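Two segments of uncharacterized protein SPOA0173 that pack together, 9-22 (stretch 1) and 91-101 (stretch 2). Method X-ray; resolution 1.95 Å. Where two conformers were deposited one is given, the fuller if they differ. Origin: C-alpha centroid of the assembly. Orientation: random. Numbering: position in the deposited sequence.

Stretch 1 (9-22) LQIQQWFNSATDLT
Stretch 2, residues 91-101: RIKFPVGVDQP

Two extended segments of one chain pair as antiparallel β-strands, a short strand ending at F15 against strand 96-99 (152° between directions, axes 4.7 Å apart), with a side-chain clamp at each end, burying 780 Å² in all. Register runs I11-D99, W14-G97, F15-V96 (V96 phi/psi -128/126) and N16-P95 (CA-CA 4.4 to 5.1 Å). Backbone hydrogen bonds F15 N to V96 O (2.7 Å), V96 N to F15 O (2.9 Å), V98 N to Q13 O (2.8 Å) and Q12 N to V98 O (2.7 Å) are nearly straight. The chain turns a corner at Q12 (-92/-40), yet Q100 N still reaches Q10 O (3.1 Å), while extended Q100 (m, t) sends NE2 to I11 O (3.1 Å). On one face W14 (m, chi2 101°) lays its ring over G97; G97 CA lies 3.9 Å from the centroid of the W14 six-membered ring, and glycine suits the site, since a CB would sit 3.3 Å from W14 CH2 and 3.0 Å from I11 CD1. P95 CB packs 3.8 Å from both W14 CZ3 and L21 CD1. The other face carries Q13 (p), F15 (m), V96 (t) and V98 (t); V98 CG2 meets the F15 ring edge, 4.0 Å from CE2. N16 (m) takes positive phi (62/36) where the pairing ends: its amide ND2 donates to F94 O (2.9 Å) and, weakly, I92 O (2.9 Å), and a water links N16 O (2.8 Å) to K93 O (2.6 Å).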

ATOM      1  N   LEU C   9       4.521  21.386   8.957  1.00 18.38           N
ATOM      2  CA  LEU C   9       3.965  20.189   8.316  1.00 17.61           C
ATOM      3  C   LEU C   9       5.093  19.205   8.033  1.00 17.34           C
ATOM      4  O   LEU C   9       6.179  19.607   7.583  1.00 17.42           O
ATOM      5  CB  LEU C   9       3.243  20.571   7.020  1.00 18.20           C
ATOM      6  CG  LEU C   9       2.092  21.576   7.143  1.00 18.02           C
ATOM      7  CD1 LEU C   9       1.449  21.860   5.758  1.00 22.35           C
ATOM      8  CD2 LEU C   9       1.045  21.099   8.126  1.00 18.70           C
ATOM      9  N   GLN C  10       4.880  17.946   8.351  1.00 15.43           N
ATOM     10  CA  GLN C  10       5.840  16.911   7.956  1.00 15.05           C
ATOM     11  C   GLN C  10       5.145  16.007   6.950  1.00 14.78           C
ATOM     12  O   GLN C  10       4.327  15.166   7.305  1.00 13.07           O
ATOM     13  CB  GLN C  10       6.348  16.123   9.174  1.00 15.58           C
ATOM     14  CG  GLN C  10       6.973  17.015  10.298  1.00 16.35           C
ATOM     15  CD  GLN C  10       7.338  16.179  11.525  1.00 17.74           C
ATOM     16  OE1 GLN C  10       8.207  15.311  11.472  1.00 18.49           O
ATOM     17  NE2 GLN C  10       6.642  16.413  12.615  1.00 17.92           N
ATOM     18  N   ILE C  11       5.465  16.225   5.683  1.00 14.80           N
ATOM     19  CA  ILE C  11       4.740  15.671   4.558  1.00 15.15           C
ATOM     20  C   ILE C  11       5.678  14.762   3.785  1.00 15.47           C
ATOM     21  O   ILE C  11       6.876  15.055   3.660  1.00 15.43           O
ATOM     22  CB  ILE C  11       4.289  16.815   3.585  1.00 15.37           C
ATOM     23  CG1 ILE C  11       3.375  17.827   4.304  1.00 16.08           C
ATOM     24  CG2 ILE C  11       3.594  16.257   2.342  1.00 14.63           C
ATOM     25  CD1 ILE C  11       2.190  17.158   5.030  1.00 15.71           C
ATOM     26  N   GLN C  12       5.131  13.647   3.288  1.00 15.72           N
ATOM     27  CA  GLN C  12       5.881  12.667   2.506  1.00 15.37           C
ATOM     28  C   GLN C  12       5.787  12.982   0.993  1.00 15.53           C
ATOM     29  O   GLN C  12       6.778  12.842   0.227  1.00 14.34           O
ATOM     30  CB  GLN C  12       5.306  11.292   2.794  1.00 16.58           C
ATOM     31  CG  GLN C  12       6.003  10.153   2.077  1.00 19.78           C
ATOM     32  CD  GLN C  12       4.981   9.257   1.408  1.00 28.31           C
ATOM     33  OE1 GLN C  12       4.424   8.311   2.010  1.00 32.94           O
ATOM     34  NE2 GLN C  12       4.697   9.562   0.170  1.00 29.23           N
ATOM     35  N   GLN C  13       4.592  13.389   0.570  1.00 14.25           N
ATOM     36  CA  GLN C  13       4.391  13.864  -0.786  1.00 14.98           C
ATOM     37  C   GLN C  13       3.116  14.696  -0.891  1.00 14.66           C
ATOM     38  O   GLN C  13       2.234  14.592  -0.047  1.00 13.91           O
ATOM     39  CB  GLN C  13       4.309  12.682  -1.736  1.00 15.85           C
ATOM     40  CG  GLN C  13       3.117  11.800  -1.550  1.00 15.82           C
ATOM     41  CD  GLN C  13       3.159  10.686  -2.575  1.00 20.81           C
ATOM     42  OE1 GLN C  13       2.793  10.901  -3.708  1.00 18.26           O
ATOM     43  NE2 GLN C  13       3.673   9.520  -2.193  1.00 21.38           N
ATOM     44  N   TRP C  14       3.022  15.485  -1.950  1.00 15.35           N
ATOM     45  CA  TRP C  14       1.912  16.405  -2.195  1.00 15.45           C
ATOM     46  C   TRP C  14       1.177  16.001  -3.467  1.00 15.83           C
ATOM     47  O   TRP C  14       1.807  15.578  -4.432  1.00 15.19           O
ATOM     48  CB  TRP C  14       2.475  17.820  -2.396  1.00 16.16           C
ATOM     49  CG  TRP C  14       2.754  18.524  -1.091  1.00 17.27           C
ATOM     50  CD1 TRP C  14       3.978  18.684  -0.482  1.00 17.53           C
ATOM     51  CD2 TRP C  14       1.786  19.144  -0.216  1.00 16.96           C
ATOM     52  NE1 TRP C  14       3.826  19.393   0.700  1.00 17.87           N
ATOM     53  CE2 TRP C  14       2.503  19.682   0.888  1.00 18.52           C
ATOM     54  CE3 TRP C  14       0.396  19.346  -0.283  1.00 17.84           C
ATOM     55  CZ2 TRP C  14       1.877  20.366   1.928  1.00 17.39           C
ATOM     56  CZ3 TRP C  14      -0.236  20.031   0.770  1.00 17.18           C
ATOM     57  CH2 TRP C  14       0.514  20.529   1.859  1.00 18.04           C
ATOM     58  N   PHE C  15      -0.148  16.097  -3.443  1.00 15.50           N
ATOM     59  CA  PHE C  15      -0.967  16.002  -4.658  1.00 14.97           C
ATOM     60  C   PHE C  15      -1.559  17.381  -4.949  1.00 15.14           C
ATOM     61  O   PHE C  15      -1.824  18.149  -4.030  1.00 15.23           O
ATOM     62  CB  PHE C  15      -2.090  14.961  -4.479  1.00 15.02           C
ATOM     63  CG  PHE C  15      -1.597  13.526  -4.439  1.00 15.38           C
ATOM     64  CD1 PHE C  15      -1.347  12.825  -5.618  1.00 16.79           C
ATOM     65  CD2 PHE C  15      -1.393  12.879  -3.227  1.00 14.51           C
ATOM     66  CE1 PHE C  15      -0.863  11.495  -5.573  1.00 17.64           C
ATOM     67  CE2 PHE C  15      -0.946  11.565  -3.172  1.00 15.43           C
ATOM     68  CZ  PHE C  15      -0.671  10.866  -4.352  1.00 17.68           C
ATOM     69  N   ASN C  16      -1.764  17.704  -6.225  1.00 15.37           N
ATOM     70  CA  ASN C  16      -2.385  18.966  -6.610  1.00 17.42           C
ATOM     71  C   ASN C  16      -1.549  20.130  -6.153  1.00 18.90           C
ATOM     72  O   ASN C  16      -2.093  21.117  -5.726  1.00 19.54           O
ATOM     73  CB  ASN C  16      -3.805  19.155  -6.016  1.00 16.98           C
ATOM     74  CG  ASN C  16      -4.752  18.036  -6.352  1.00 17.71           C
ATOM     75  OD1 ASN C  16      -4.631  17.418  -7.408  1.00 19.56           O
ATOM     76  ND2 ASN C  16      -5.734  17.781  -5.461  1.00 15.61           N
ATOM     77  N   SER C  17      -0.227  19.998  -6.185  1.00 21.14           N
ATOM     78  CA  SER C  17       0.645  21.109  -5.844  1.00 22.90           C
ATOM     79  C   SER C  17       1.932  21.058  -6.655  1.00 23.82           C
ATOM     80  O   SER C  17       2.647  20.045  -6.653  1.00 24.21           O
ATOM     81  CB  SER C  17       0.967  21.080  -4.350  1.00 22.70           C
ATOM     82  OG  SER C  17       1.677  22.250  -3.973  1.00 24.51           O
ATOM     83  N   ALA C  18       2.242  22.161  -7.325  1.00 25.12           N
ATOM     84  CA  ALA C  18       3.488  22.276  -8.100  1.00 26.04           C
ATOM     85  C   ALA C  18       4.724  22.170  -7.208  1.00 26.37           C
ATOM     86  O   ALA C  18       5.747  21.590  -7.606  1.00 27.25           O
ATOM     87  CB  ALA C  18       3.505  23.604  -8.910  1.00 26.61           C
ATOM     88  N   THR C  19       4.607  22.682  -5.985  1.00 26.83           N
ATOM     89  CA  THR C  19       5.716  22.693  -5.032  1.00 26.24           C
ATOM     90  C   THR C  19       5.434  21.959  -3.703  1.00 26.01           C
ATOM     91  O   THR C  19       4.295  21.565  -3.403  1.00 25.84           O
ATOM     92  CB  THR C  19       6.103  24.136  -4.679  1.00 26.19           C
ATOM     93  OG1 THR C  19       5.019  24.733  -3.970  1.00 26.04           O
ATOM     94  CG2 THR C  19       6.443  24.961  -5.945  1.00 26.29           C
ATOM     95  N   ASP C  20       6.514  21.783  -2.948  0.50 25.69           N
ATOM     96  CA  ASP C  20       6.471  21.288  -1.595  0.50 25.34           C
ATOM     97  C   ASP C  20       6.061  22.471  -0.726  0.50 25.24           C
ATOM     98  O   ASP C  20       6.901  23.313  -0.369  0.50 25.32           O
ATOM     99  CB  ASP C  20       7.859  20.779  -1.212  0.50 25.10           C
ATOM    100  CG  ASP C  20       7.856  19.953   0.050  0.50 24.86           C
ATOM    101  OD1 ASP C  20       6.773  19.722   0.621  0.50 22.99           O
ATOM    102  OD2 ASP C  20       8.951  19.534   0.471  0.50 25.38           O
ATOM    103  N   LEU C  21       4.766  22.548  -0.420  1.00 24.37           N
ATOM    104  CA  LEU C  21       4.234  23.617   0.445  1.00 24.17           C
ATOM    105  C   LEU C  21       4.591  23.532   1.912  1.00 23.39           C
ATOM    106  O   LEU C  21       4.491  22.477   2.511  1.00 22.60           O
ATOM    107  CB  LEU C  21       2.697  23.656   0.356  1.00 24.01           C
ATOM    108  CG  LEU C  21       2.059  24.183  -0.920  1.00 24.88           C
ATOM    109  CD1 LEU C  21       0.560  23.955  -0.873  1.00 23.48           C
ATOM    110  CD2 LEU C  21       2.368  25.688  -1.150  1.00 25.62           C
ATOM    111  N   THR C  22       4.944  24.665   2.499  1.00 23.21           N
ATOM    112  CA  THR C  22       5.157  24.734   3.929  1.00 23.45           C
ATOM    113  C   THR C  22       4.292  25.847   4.517  1.00 24.17           C
ATOM    114  O   THR C  22       3.847  26.763   3.795  1.00 23.99           O
ATOM    115  CB  THR C  22       6.620  25.045   4.260  1.00 23.38           C
ATOM    116  OG1 THR C  22       6.942  26.336   3.732  1.00 24.65           O
ATOM    117  CG2 THR C  22       7.563  23.988   3.640  1.00 21.99           C
ATOM    118  N   ARG C  91     -13.172  14.660  -7.198  1.00 16.02           N
ATOM    119  CA  ARG C  91     -12.797  15.991  -7.694  1.00 16.75           C
ATOM    120  C   ARG C  91     -12.280  16.963  -6.626  1.00 16.63           C
ATOM    121  O   ARG C  91     -12.709  18.114  -6.542  1.00 15.87           O
ATOM    122  CB  ARG C  91     -13.974  16.637  -8.413  1.00 17.50           C
ATOM    123  CG  ARG C  91     -14.548  15.768  -9.483  1.00 19.88           C
ATOM    124  CD  ARG C  91     -15.725  16.508 -10.101  1.00 27.68           C
ATOM    125  NE  ARG C  91     -16.520  15.602 -10.911  1.00 35.16           N
ATOM    126  CZ  ARG C  91     -17.838  15.452 -10.802  1.00 39.75           C
ATOM    127  NH1 ARG C  91     -18.534  16.174  -9.922  1.00 42.79           N
ATOM    128  NH2 ARG C  91     -18.463  14.588 -11.590  1.00 41.76           N
ATOM    129  N   ILE C  92     -11.336  16.496  -5.828  1.00 17.22           N
ATOM    130  CA  ILE C  92     -10.683  17.322  -4.845  1.00 17.57           C
ATOM    131  C   ILE C  92      -9.461  17.920  -5.526  1.00 17.45           C
ATOM    132  O   ILE C  92      -8.539  17.189  -5.909  1.00 16.86           O
ATOM    133  CB  ILE C  92     -10.277  16.468  -3.657  1.00 18.62           C
ATOM    134  CG1 ILE C  92     -11.551  15.893  -3.018  1.00 19.67           C
ATOM    135  CG2 ILE C  92      -9.390  17.286  -2.680  1.00 18.75           C
ATOM    136  CD1 ILE C  92     -11.319  14.611  -2.200  1.00 20.24           C
ATOM    137  N   LYS C  93      -9.475  19.239  -5.709  1.00 17.13           N
ATOM    138  CA  LYS C  93      -8.489  19.895  -6.537  1.00 18.11           C
ATOM    139  C   LYS C  93      -7.485  20.710  -5.719  1.00 18.04           C
ATOM    140  O   LYS C  93      -6.460  21.148  -6.257  1.00 18.26           O
ATOM    141  CB  LYS C  93      -9.162  20.841  -7.560  1.00 18.65           C
ATOM    142  CG  LYS C  93     -10.270  20.277  -8.464  1.00 22.30           C
ATOM    143  CD  LYS C  93      -9.839  19.065  -9.252  1.00 25.98           C
ATOM    144  CE  LYS C  93     -10.958  18.623 -10.220  1.00 30.25           C
ATOM    145  NZ  LYS C  93     -11.358  19.694 -11.208  1.00 32.91           N
ATOM    146  N   PHE C  94      -7.772  20.949  -4.443  1.00 17.23           N
ATOM    147  CA  PHE C  94      -6.812  21.698  -3.597  1.00 16.78           C
ATOM    148  C   PHE C  94      -5.630  20.811  -3.127  1.00 16.35           C
ATOM    149  O   PHE C  94      -5.715  19.581  -3.209  1.00 16.82           O
ATOM    150  CB  PHE C  94      -7.512  22.406  -2.437  1.00 15.85           C
ATOM    151  CG  PHE C  94      -8.294  21.494  -1.550  1.00 17.28           C
ATOM    152  CD1 PHE C  94      -7.645  20.628  -0.668  1.00 14.26           C
ATOM    153  CD2 PHE C  94      -9.693  21.507  -1.591  1.00 15.59           C
ATOM    154  CE1 PHE C  94      -8.399  19.759   0.155  1.00 15.60           C
ATOM    155  CE2 PHE C  94     -10.445  20.678  -0.781  1.00 18.45           C
ATOM    156  CZ  PHE C  94      -9.797  19.793   0.104  1.00 18.18           C
ATOM    157  N   PRO C  95      -4.524  21.433  -2.675  1.00 15.94           N
ATOM    158  CA  PRO C  95      -3.336  20.644  -2.370  1.00 15.86           C
ATOM    159  C   PRO C  95      -3.613  19.679  -1.233  1.00 14.48           C
ATOM    160  O   PRO C  95      -4.288  20.009  -0.244  1.00 14.84           O
ATOM    161  CB  PRO C  95      -2.301  21.691  -1.954  1.00 14.83           C
ATOM    162  CG  PRO C  95      -2.765  22.968  -2.668  1.00 16.70           C
ATOM    163  CD  PRO C  95      -4.261  22.892  -2.567  1.00 16.28           C
ATOM    164  N   VAL C  96      -3.138  18.468  -1.411  1.00 14.22           N
ATOM    165  CA  VAL C  96      -3.300  17.450  -0.373  1.00 13.27           C
ATOM    166  C   VAL C  96      -1.952  16.824  -0.057  1.00 13.66           C
ATOM    167  O   VAL C  96      -1.275  16.308  -0.957  1.00 14.76           O
ATOM    168  CB  VAL C  96      -4.301  16.378  -0.795  1.00 12.83           C
ATOM    169  CG1 VAL C  96      -4.470  15.284   0.282  1.00 12.73           C
ATOM    170  CG2 VAL C  96      -5.653  17.025  -1.167  1.00 11.26           C
ATOM    171  N   GLY C  97      -1.590  16.843   1.226  1.00 13.62           N
ATOM    172  CA  GLY C  97      -0.265  16.326   1.655  1.00 13.53           C
ATOM    173  C   GLY C  97      -0.440  14.997   2.360  1.00 14.59           C
ATOM    174  O   GLY C  97      -1.338  14.866   3.182  1.00 14.64           O
ATOM    175  N   VAL C  98       0.398  14.002   2.042  1.00 14.80           N
ATOM    176  CA  VAL C  98       0.376  12.741   2.783  1.00 14.47           C
ATOM    177  C   VAL C  98       1.283  12.907   4.017  1.00 15.61           C
ATOM    178  O   VAL C  98       2.497  13.206   3.893  1.00 15.73           O
ATOM    179  CB  VAL C  98       0.885  11.548   1.938  1.00 15.74           C
ATOM    180  CG1 VAL C  98       0.951  10.235   2.795  1.00 13.69           C
ATOM    181  CG2 VAL C  98      -0.008  11.341   0.694  1.00 14.87           C
ATOM    182  N   ASP C  99       0.691  12.715   5.185  1.00 14.87           N
ATOM    183  CA  ASP C  99       1.404  12.906   6.448  1.00 15.27           C
ATOM    184  C   ASP C  99       2.486  11.814   6.543  1.00 15.51           C
ATOM    185  O   ASP C  99       2.251  10.661   6.206  1.00 16.26           O
ATOM    186  CB  ASP C  99       0.427  12.775   7.586  1.00 15.10           C
ATOM    187  CG  ASP C  99       0.944  13.375   8.898  1.00 16.97           C
ATOM    188  OD1 ASP C  99       2.161  13.732   9.038  1.00 17.57           O
ATOM    189  OD2 ASP C  99       0.116  13.453   9.815  1.00 19.82           O
ATOM    190  N   GLN C 100       3.672  12.181   7.001  1.00 16.18           N
ATOM    191  CA  GLN C 100       4.770  11.200   7.124  1.00 15.08           C
ATOM    192  C   GLN C 100       4.455  10.098   8.153  1.00 16.08           C
ATOM    193  O   GLN C 100       3.873  10.376   9.204  1.00 16.46           O
ATOM    194  CB  GLN C 100       6.066  11.904   7.532  1.00 14.76           C
ATOM    195  CG  GLN C 100       6.638  12.886   6.499  1.00 13.70           C
ATOM    196  CD  GLN C 100       7.958  13.505   6.979  1.00 14.93           C
ATOM    197  OE1 GLN C 100       8.495  13.166   8.060  1.00 11.42           O
ATOM    198  NE2 GLN C 100       8.483  14.428   6.185  1.00 14.01           N
ATOM    199  N   PRO C 101       4.927   8.871   7.897  1.00 16.16           N
ATOM    200  CA  PRO C 101       4.705   7.783   8.853  1.00 16.87           C
ATOM    201  C   PRO C 101       5.393   8.055  10.204  1.00 16.50           C
ATOM    202  O   PRO C 101       6.495   8.623  10.248  1.00 16.57           O
ATOM    203  CB  PRO C 101       5.335   6.571   8.166  1.00 16.79           C
ATOM    204  CG  PRO C 101       6.335   7.176   7.144  1.00 15.95           C
ATOM    205  CD  PRO C 101       5.721   8.450   6.711  1.00 16.24           C
TER
HETATM  206  O   HOH W   1      10.124  14.604   9.376  1.00 15.46           O
HETATM  207  O   HOH W   2      -4.322  22.694  -6.180  1.00 21.66           O